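Local coordinates for extracellular solute-binding protein, family 1 (Trichodesmium erythraeum IMS101, PDB 6G7N) that probably captures ferric iron for an ABC transporter, holding the ion through tyrosines between two lobes of a periplasmic-binding-protein fold, at residues Ile132-Arg135 with Tyr141-Ser144; Gly175-Gln180 with Ser196-Arg201; Ala183-Ile188 with Gln211-Lys216. One frame throughout, in Å; residues are numbered along the deposited sequence.

Contact 1: residues Ile132-Arg135 with Tyr141-Ser144; sequences IVIR and YNQS. With FE (Fe (III) ion), chain E.
N142 fills the tight part of this contact, its carboxamide meeting I134 at OD1 and R135 at ND2. I134 comes at it from the opposite direction: with CG1 anti to its own backbone N (chi1 -169°), the chain extends toward the helix and CD1 lies 3.4 Å from N142 OD1. On the other branch of the amide, N142 ND2 is 3.3 Å from R135 CG, and the guanidinium plane farther along that arginine stands at 90° to the amide. The buried polar atoms find their partners largely beyond the pair: N142 OD1 accepts from R103, N142 ND2 donates to S136 O, and R135 O takes the indole N-H of W315.

The looser side is that of R135, which is partly exposed. Its chain bends at chi3 (-66°), bringing NH1 to 3.9 Å from Y141 CE2; guanidinium and ring are steeply inclined to each other, in a van der Waals approach rather than a stack. A long, weak ion pair links NH1 to D177.

Y141 stands in the first turn of helix 140-167, just beyond the loop that leaves strand 132-133, in the family of extracellular solute-binding proteins. Its OH binds the ferric ion at 1.9 Å. The chemistry is that of an iron tyrosinate: bound to Fe(III), the phenol oxygen is probably deprotonated, a state to which the positive charge of R135 may add a little support.

Contact 2: residues Gly175-Gln180 with Ser196-Arg201; sequences GNDTAQ and SYYLAR. With FE (Fe (III) ion), chain E; DAL (D-alanine), chain C.
Van der Waals packing comes first: D177 and T178, in the first turn of helix 177-186, meet the ring of Y198 at about a right angle. D177 CB is 3.4 Å from Y198 CD2, and its OD2 is equally near CE2, with carboxylate and ring planes 79° apart. T178 OG1 comes from the same side of the ring plane, 3.5 Å from the other ortho carbon, Y198 CD1. Beyond the two helices, D177 OD2 forms a salt bridge with R103 and accepts from N195 N; an alanine here would probably cost R103 its salt bridge and N195 N its acceptor, and strip the carboxylate from beside the Y198 ring.

A water supplies the polar link, bonded to T178 OG1 and donating to Y198 O at 2.8 Å.

Metal coordination makes this the iron site of a periplasmic-binding-protein fold, with adjacent tyrosines at the start of helix 196-204. Y197 CG lies between its backbone N and carbonyl carbon (chi1 59°), whereas Y198 has CG beside N (chi1 -69°). From these different settings Y197 OH and Y198 OH both bind the ferric ion, each 2.0 Å from FE. D-alanine chelates the same ion through N at 2.2 Å and O at 2.1 Å. Flat groups pack around Y198: Y197 CE1 sits over one face, offset toward the rim, and Y198 CD1 lies over the centre of the R201 guanidinium.

Hydrogen bonds order the opposing helix start: N176 OD1, at the N-cap, accepts a capping bond from A179 N, and N176 O accepts from Q180 N and Q180 NE2, from opposite faces of its plane.

Contact 3: residues Ala183-Ile188 with Gln211-Lys216; sequences AVAAGI and QAVADK
The last turn of helix 177-186 comes up against helix 208-216 at A185 and K216, whose CA atoms are 5.5 Å apart, the nearest pair between the two segments. The helix carrying A185 stops in a Schellman motif: G187 turns to positive phi (88°), I188 N bonds back to A183 O at 2.9 Å, and G187 N bonds to V184 O. A side chain at G187 would be jammed against the carbonyl oxygen of A186. V184 O has a further partner, the ND2 of N108.

The side-chain contact is small and apolar, centred on the methyl of A185, which points at the other helix. V213 meets it with one branch: CG1, placed anti to the backbone N (chi1 167°), is 3.9 Å from A185 CB. Elsewhere V213 packs on L202 of helix 196-204, so it sits where three helices of the same lobe come together. K216, one turn farther on, approaches with its CB, 4.1 Å from the same methyl; the short alanine side chain probably allows this close approach. Backbone hydrogen bonding of K216 with K109 ties this end of the segment to the chain after strand 96-108.

This is plain helix-helix packing at the protein surface, well away from the iron. The aliphatic part of K216 runs extended past the end of the other helix before bending at chi4 (-90°), and its CD passes 4.0 Å from A185 O.

How the contacts relate
Contacts 1 and 2 meet at the ferric ion, their centres 11 Å apart. Y141 OH from contact 1 lies 3.0 Å from Y197 OH and 3.2 Å from Y198 OH of contact 2, the three oxygens being drawn together by the metal that they bind. Behind the site the two also pack directly, R135 CB lying 3.2 Å from G175 O. Contact 3 takes no part in binding iron, but it shares helix 177-186 with contact 2: the helix start faces Y198, its end the segment 211-216. L199 CD1 touches A214 CA at 4.0 Å, and V133 CG2 of contact 1 reaches V184 CG2 at 3.6 Å, joining all three contacts within one lobe.

Contact 1: residues Ile132-Arg135 with Tyr141-Ser144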
loop_
_atom_site.group_PDB
_atom_site.type_symbol
_atom_site.label_atom_id
_atom_site.label_comp_id
_atom_site.label_asym_id
_atom_site.label_seq_id
_atom_site.Cartn_x
_atom_site.Cartn_y
_atom_site.Cartn_z
ATOM N N ILE A 132 15.146 -7.993 14.333
ATOM C CA ILE A 132 14.187 -7.521 13.311
ATOM C C ILE A 132 13.390 -8.687 12.763
ATOM O O ILE A 132 13.947 -9.731 12.411
ATOM C CB ILE A 132 14.909 -6.817 12.153
ATOM C CG1 ILE A 132 15.727 -5.661 12.692
ATOM C CG2 ILE A 132 13.908 -6.340 11.097
ATOM C CD1 ILE A 132 16.372 -4.762 11.669
ATOM N N VAL A 133 12.066 -8.511 12.650
ATOM C CA VAL A 133 11.216 -9.457 11.922
ATOM C C VAL A 133 10.568 -8.737 10.718
ATOM O O VAL A 133 10.085 -7.604 10.815
ATOM C CB VAL A 133 10.168 -10.141 12.823
ATOM C CG1 VAL A 133 10.830 -11.125 13.790
ATOM C CG2 VAL A 133 9.308 -9.157 13.564
ATOM N N ILE A 134 10.547 -9.437 9.592
ATOM C CA ILE A 134 9.928 -8.926 8.375
ATOM C C ILE A 134 9.575 -10.138 7.500
ATOM O O ILE A 134 10.228 -11.183 7.555
ATOM C CB ILE A 134 10.850 -7.920 7.638
ATOM C CG1 ILE A 134 10.111 -7.183 6.502
ATOM C CG2 ILE A 134 12.097 -8.606 7.091
ATOM C CD1 ILE A 134 10.874 -5.982 5.966
ATOM N N ARG A 135 8.536 -9.978 6.681
ATOM C CA ARG A 135 8.102 -11.049 5.782
ATOM C C ARG A 135 9.021 -11.185 4.571
ATOM O O ARG A 135 9.988 -10.418 4.390
ATOM C CB ARG A 135 6.653 -10.818 5.367
ATOM C CG ARG A 135 6.452 -9.706 4.372
ATOM C CD ARG A 135 5.018 -9.349 4.221
ATOM N NE ARG A 135 4.200 -10.386 3.628
ATOM C CZ ARG A 135 2.879 -10.259 3.458
ATOM N NH1 ARG A 135 2.250 -9.153 3.870
ATOM N NH2 ARG A 135 2.192 -11.243 2.904
ATOM N N TYR A 141 4.836 -5.212 -0.922
ATOM C CA TYR A 141 5.083 -4.066 -0.058
ATOM C C TYR A 141 6.582 -3.877 0.189
ATOM O O TYR A 141 7.107 -2.760 0.187
ATOM C CB TYR A 141 4.368 -4.171 1.278
ATOM C CG TYR A 141 2.919 -4.613 1.249
ATOM C CD1 TYR A 141 2.046 -4.178 0.242
ATOM C CD2 TYR A 141 2.400 -5.421 2.240
ATOM C CE1 TYR A 141 0.724 -4.578 0.227
ATOM C CE2 TYR A 141 1.058 -5.815 2.251
ATOM C CZ TYR A 141 0.212 -5.379 1.257
ATOM O OH TYR A 141 -1.088 -5.784 1.238
ATOM N N ASN A 142 7.255 -5.001 0.452
ATOM C CA ASN A 142 8.690 -4.987 0.665
ATOM C C ASN A 142 9.442 -4.624 -0.616
ATOM O O ASN A 142 10.425 -3.881 -0.568
ATOM C CB ASN A 142 9.163 -6.367 1.126
ATOM C CG ASN A 142 8.856 -6.650 2.573
ATOM O OD1 ASN A 142 8.620 -5.733 3.375
ATOM N ND2 ASN A 142 8.922 -7.945 2.951
ATOM N N GLN A 143 9.023 -5.183 -1.746
ATOM C CA GLN A 143 9.655 -4.844 -3.011
ATOM C C GLN A 143 9.570 -3.329 -3.262
ATOM O O GLN A 143 10.544 -2.698 -3.674
ATOM C CB GLN A 143 9.033 -5.630 -4.154
ATOM C CG GLN A 143 9.315 -7.118 -4.072
ATOM C CD GLN A 143 8.499 -7.949 -5.024
ATOM O OE1 GLN A 143 7.754 -7.431 -5.846
ATOM N NE2 GLN A 143 8.613 -9.257 -4.897
ATOM N N SER A 144 8.404 -2.735 -2.970
ATOM C CA SER A 144 8.233 -1.315 -3.194
ATOM C C SER A 144 9.083 -0.459 -2.252
ATOM O O SER A 144 9.634 0.561 -2.661
ATOM C CB SER A 144 6.741 -0.941 -3.115
ATOM O OG SER A 144 6.103 -1.437 -4.292
HETATM FE FE FE E . -2.410 -5.487 2.644
#

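Contact 2: residues Gly175-Gln180 with Ser196-Arg201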
loop_
_atom_site.group_PDB
_atom_site.type_symbol
_atom_site.label_atom_id
_atom_site.label_comp_id
_atom_site.label_asym_id
_atom_site.label_seq_id
_atom_site.Cartn_x
_atom_site.Cartn_y
_atom_site.Cartn_z
ATOM N N GLY A 175 5.531 -15.781 7.447
ATOM C CA GLY A 175 4.217 -15.198 7.690
ATOM C C GLY A 175 3.990 -13.851 7.019
ATOM O O GLY A 175 4.878 -13.338 6.329
ATOM N N ASN A 176 2.788 -13.299 7.234
ATOM C CA ASN A 176 2.378 -12.043 6.615
ATOM C C ASN A 176 2.678 -10.852 7.527
ATOM O O ASN A 176 3.428 -10.981 8.509
ATOM C CB ASN A 176 0.901 -12.165 6.205
ATOM C CG ASN A 176 -0.031 -12.366 7.369
ATOM O OD1 ASN A 176 0.333 -12.146 8.519
ATOM N ND2 ASN A 176 -1.246 -12.819 7.071
ATOM N N ASP A 177 2.178 -9.662 7.196
ATOM C CA ASP A 177 2.511 -8.491 7.997
ATOM C C ASP A 177 1.982 -8.620 9.428
ATOM O O ASP A 177 2.644 -8.264 10.382
ATOM C CB ASP A 177 1.967 -7.174 7.387
ATOM C CG ASP A 177 2.916 -6.471 6.419
ATOM O OD1 ASP A 177 3.937 -7.078 5.975
ATOM O OD2 ASP A 177 2.631 -5.291 6.111
ATOM N N THR A 178 0.750 -9.125 9.546
ATOM C CA THR A 178 0.150 -9.324 10.869
ATOM C C THR A 178 0.990 -10.281 11.726
ATOM O O THR A 178 1.150 -10.081 12.935
ATOM C CB THR A 178 -1.294 -9.828 10.693
ATOM O OG1 THR A 178 -2.035 -8.827 9.993
ATOM C CG2 THR A 178 -1.939 -10.191 12.009
ATOM N N ALA A 179 1.545 -11.301 11.089
ATOM C CA ALA A 179 2.426 -12.235 11.792
ATOM C C ALA A 179 3.659 -11.525 12.332
ATOM O O ALA A 179 4.149 -11.885 13.408
ATOM C CB ALA A 179 2.816 -13.396 10.902
ATOM N N GLN A 180 4.158 -10.505 11.619
ATOM C CA GLN A 180 5.327 -9.778 12.135
ATOM C C GLN A 180 4.937 -8.977 13.380
ATOM O O GLN A 180 5.683 -8.923 14.349
ATOM C CB GLN A 180 5.947 -8.875 11.069
ATOM C CG GLN A 180 6.169 -9.520 9.719
ATOM C CD GLN A 180 6.822 -10.867 9.755
ATOM O OE1 GLN A 180 7.836 -11.068 10.423
ATOM N NE2 GLN A 180 6.228 -11.816 9.033
ATOM N N SER A 196 0.757 0.207 8.116
ATOM C CA SER A 196 0.048 0.879 9.192
ATOM C C SER A 196 -1.320 0.263 9.504
ATOM O O SER A 196 -1.690 0.103 10.683
ATOM C CB SER A 196 -0.107 2.366 8.782
ATOM O OG SER A 196 -0.673 2.520 7.473
ATOM N N TYR A 197 -2.083 -0.051 8.456
ATOM C CA TYR A 197 -3.442 -0.512 8.636
ATOM C C TYR A 197 -3.534 -1.861 9.328
ATOM O O TYR A 197 -4.601 -2.194 9.854
ATOM C CB TYR A 197 -4.216 -0.497 7.296
ATOM C CG TYR A 197 -3.620 -1.351 6.223
ATOM C CD1 TYR A 197 -3.900 -2.698 6.111
ATOM C CD2 TYR A 197 -2.748 -0.808 5.286
ATOM C CE1 TYR A 197 -3.333 -3.470 5.100
ATOM C CE2 TYR A 197 -2.168 -1.575 4.282
ATOM C CZ TYR A 197 -2.416 -2.924 4.200
ATOM O OH TYR A 197 -1.791 -3.692 3.258
ATOM N N TYR A 198 -2.463 -2.656 9.343
ATOM C CA TYR A 198 -2.523 -3.948 10.029
ATOM C C TYR A 198 -2.534 -3.771 11.548
ATOM O O TYR A 198 -3.145 -4.578 12.259
ATOM C CB TYR A 198 -1.390 -4.892 9.591
ATOM C CG TYR A 198 -1.518 -5.373 8.173
ATOM C CD1 TYR A 198 -2.571 -6.183 7.773
ATOM C CD2 TYR A 198 -0.598 -4.987 7.206
ATOM C CE1 TYR A 198 -2.681 -6.609 6.472
ATOM C CE2 TYR A 198 -0.718 -5.406 5.895
ATOM C CZ TYR A 198 -1.768 -6.204 5.524
ATOM O OH TYR A 198 -1.905 -6.602 4.214
ATOM N N LEU A 199 -1.847 -2.753 12.067
ATOM C CA LEU A 199 -1.932 -2.495 13.495
ATOM C C LEU A 199 -3.311 -1.941 13.851
ATOM O O LEU A 199 -3.922 -2.363 14.848
ATOM C CB LEU A 199 -0.820 -1.562 13.962
ATOM C CG LEU A 199 -0.776 -1.305 15.454
ATOM C CD1 LEU A 199 -0.569 -2.582 16.283
ATOM C CD2 LEU A 199 0.317 -0.301 15.785
ATOM N N ALA A 200 -3.802 -1.007 13.033
ATOM C CA ALA A 200 -5.157 -0.499 13.212
ATOM C C ALA A 200 -6.220 -1.592 13.219
ATOM O O ALA A 200 -7.183 -1.556 13.995
ATOM C CB ALA A 200 -5.442 0.555 12.179
ATOM N N ARG A 201 -6.053 -2.566 12.325
ATOM C CA ARG A 201 -6.989 -3.676 12.234
ATOM C C ARG A 201 -7.064 -4.448 13.566
ATOM O O ARG A 201 -8.164 -4.787 14.030
ATOM C CB ARG A 201 -6.576 -4.596 11.111
ATOM C CG ARG A 201 -7.565 -5.676 10.814
ATOM C CD ARG A 201 -7.067 -6.579 9.698
ATOM N NE ARG A 201 -6.925 -5.903 8.399
ATOM C CZ ARG A 201 -6.508 -6.526 7.305
ATOM N NH1 ARG A 201 -6.127 -7.801 7.373
ATOM N NH2 ARG A 201 -6.444 -5.897 6.142
HETATM FE FE FE E . -2.410 -5.487 2.644
HETATM N N DAL C . -3.620 -7.111 1.725
HETATM C CA DAL C . -5.019 -6.596 1.552
HETATM C CB DAL C . -5.665 -7.212 0.321
HETATM C C DAL C . -5.098 -5.104 1.524
HETATM O O DAL C . -4.044 -4.492 1.790
HETATM O OXT DAL C . -6.206 -4.573 1.242
HETATM O O HOH W 1 -3.856 -7.138 11.303
#

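Contact 3: residues Ala183-Ile188 with Gln211-Lys216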
loop_
_atom_site.group_PDB
_atom_site.type_symbol
_atom_site.label_atom_id
_atom_site.label_comp_id
_atom_site.label_asym_id
_atom_site.label_seq_id
_atom_site.Cartn_x
_atom_site.Cartn_y
_atom_site.Cartn_z
ATOM N N ALA A 183 4.765 -11.286 16.250
ATOM C CA ALA A 183 6.106 -11.698 16.650
ATOM C C ALA A 183 6.784 -10.601 17.465
ATOM O O ALA A 183 7.504 -10.891 18.428
ATOM C CB ALA A 183 6.933 -12.092 15.432
ATOM N N VAL A 184 6.566 -9.342 17.098
ATOM C CA VAL A 184 7.089 -8.223 17.885
ATOM C C VAL A 184 6.455 -8.191 19.288
ATOM O O VAL A 184 7.154 -8.080 20.296
ATOM C CB VAL A 184 6.885 -6.894 17.143
ATOM C CG1 VAL A 184 7.188 -5.701 18.023
ATOM C CG2 VAL A 184 7.753 -6.842 15.886
ATOM N N ALA A 185 5.135 -8.343 19.361
ATOM C CA ALA A 185 4.432 -8.388 20.651
ATOM C C ALA A 185 4.955 -9.526 21.521
ATOM O O ALA A 185 5.083 -9.365 22.742
ATOM C CB ALA A 185 2.928 -8.559 20.443
ATOM N N ALA A 186 5.228 -10.677 20.904
ATOM C CA ALA A 186 5.648 -11.899 21.637
ATOM C C ALA A 186 7.121 -11.929 22.013
ATOM O O ALA A 186 7.554 -12.847 22.688
ATOM C CB ALA A 186 5.338 -13.122 20.815
ATOM N N GLY A 187 7.896 -10.969 21.537
ATOM C CA GLY A 187 9.316 -10.901 21.853
ATOM C C GLY A 187 10.228 -11.681 20.936
ATOM O O GLY A 187 11.432 -11.767 21.199
ATOM N N ILE A 188 9.703 -12.236 19.851
ATOM C CA ILE A 188 10.526 -12.935 18.864
ATOM C C ILE A 188 11.441 -11.914 18.166
ATOM O O ILE A 188 12.612 -12.192 17.874
ATOM C CB ILE A 188 9.614 -13.684 17.869
ATOM C CG1 ILE A 188 8.869 -14.809 18.604
ATOM C CG2 ILE A 188 10.408 -14.211 16.687
ATOM C CD1 ILE A 188 7.758 -15.435 17.819
ATOM N N GLN A 211 -6.616 -7.245 20.600
ATOM C CA GLN A 211 -6.433 -5.999 21.339
ATOM C C GLN A 211 -5.178 -6.060 22.234
ATOM O O GLN A 211 -4.455 -5.074 22.339
ATOM C CB GLN A 211 -7.708 -5.645 22.148
ATOM N N ALA A 212 -4.903 -7.226 22.831
ATOM C CA ALA A 212 -3.732 -7.396 23.696
ATOM C C ALA A 212 -2.432 -7.283 22.923
ATOM O O ALA A 212 -1.499 -6.626 23.371
ATOM C CB ALA A 212 -3.791 -8.711 24.467
ATOM N N VAL A 213 -2.396 -7.865 21.724
ATOM C CA VAL A 213 -1.249 -7.705 20.833
ATOM C C VAL A 213 -1.083 -6.233 20.497
ATOM O O VAL A 213 0.021 -5.679 20.598
ATOM C CB VAL A 213 -1.416 -8.539 19.524
ATOM C CG1 VAL A 213 -0.400 -8.136 18.455
ATOM C CG2 VAL A 213 -1.283 -10.018 19.816
ATOM N N ALA A 214 -2.173 -5.587 20.094
ATOM C CA ALA A 214 -2.085 -4.195 19.660
ATOM C C ALA A 214 -1.578 -3.253 20.738
ATOM O O ALA A 214 -0.804 -2.353 20.459
ATOM C CB ALA A 214 -3.417 -3.726 19.114
ATOM N N ASP A 215 -1.957 -3.513 21.981
ATOM C CA ASP A 215 -1.524 -2.689 23.097
ATOM C C ASP A 215 -0.027 -2.789 23.393
ATOM O O ASP A 215 0.519 -1.886 23.996
ATOM C CB ASP A 215 -2.271 -3.115 24.359
ATOM N N LYS A 216 0.601 -3.883 22.960
ATOM C CA LYS A 216 2.033 -4.138 23.157
ATOM C C LYS A 216 2.946 -3.588 22.068
ATOM O O LYS A 216 4.182 -3.621 22.236
ATOM C CB LYS A 216 2.292 -5.642 23.238
ATOM C CG LYS A 216 1.740 -6.252 24.512
ATOM C CD LYS A 216 1.834 -7.760 24.508
ATOM C CE LYS A 216 1.476 -8.347 25.867
ATOM N NZ LYS A 216 2.713 -8.433 26.676
#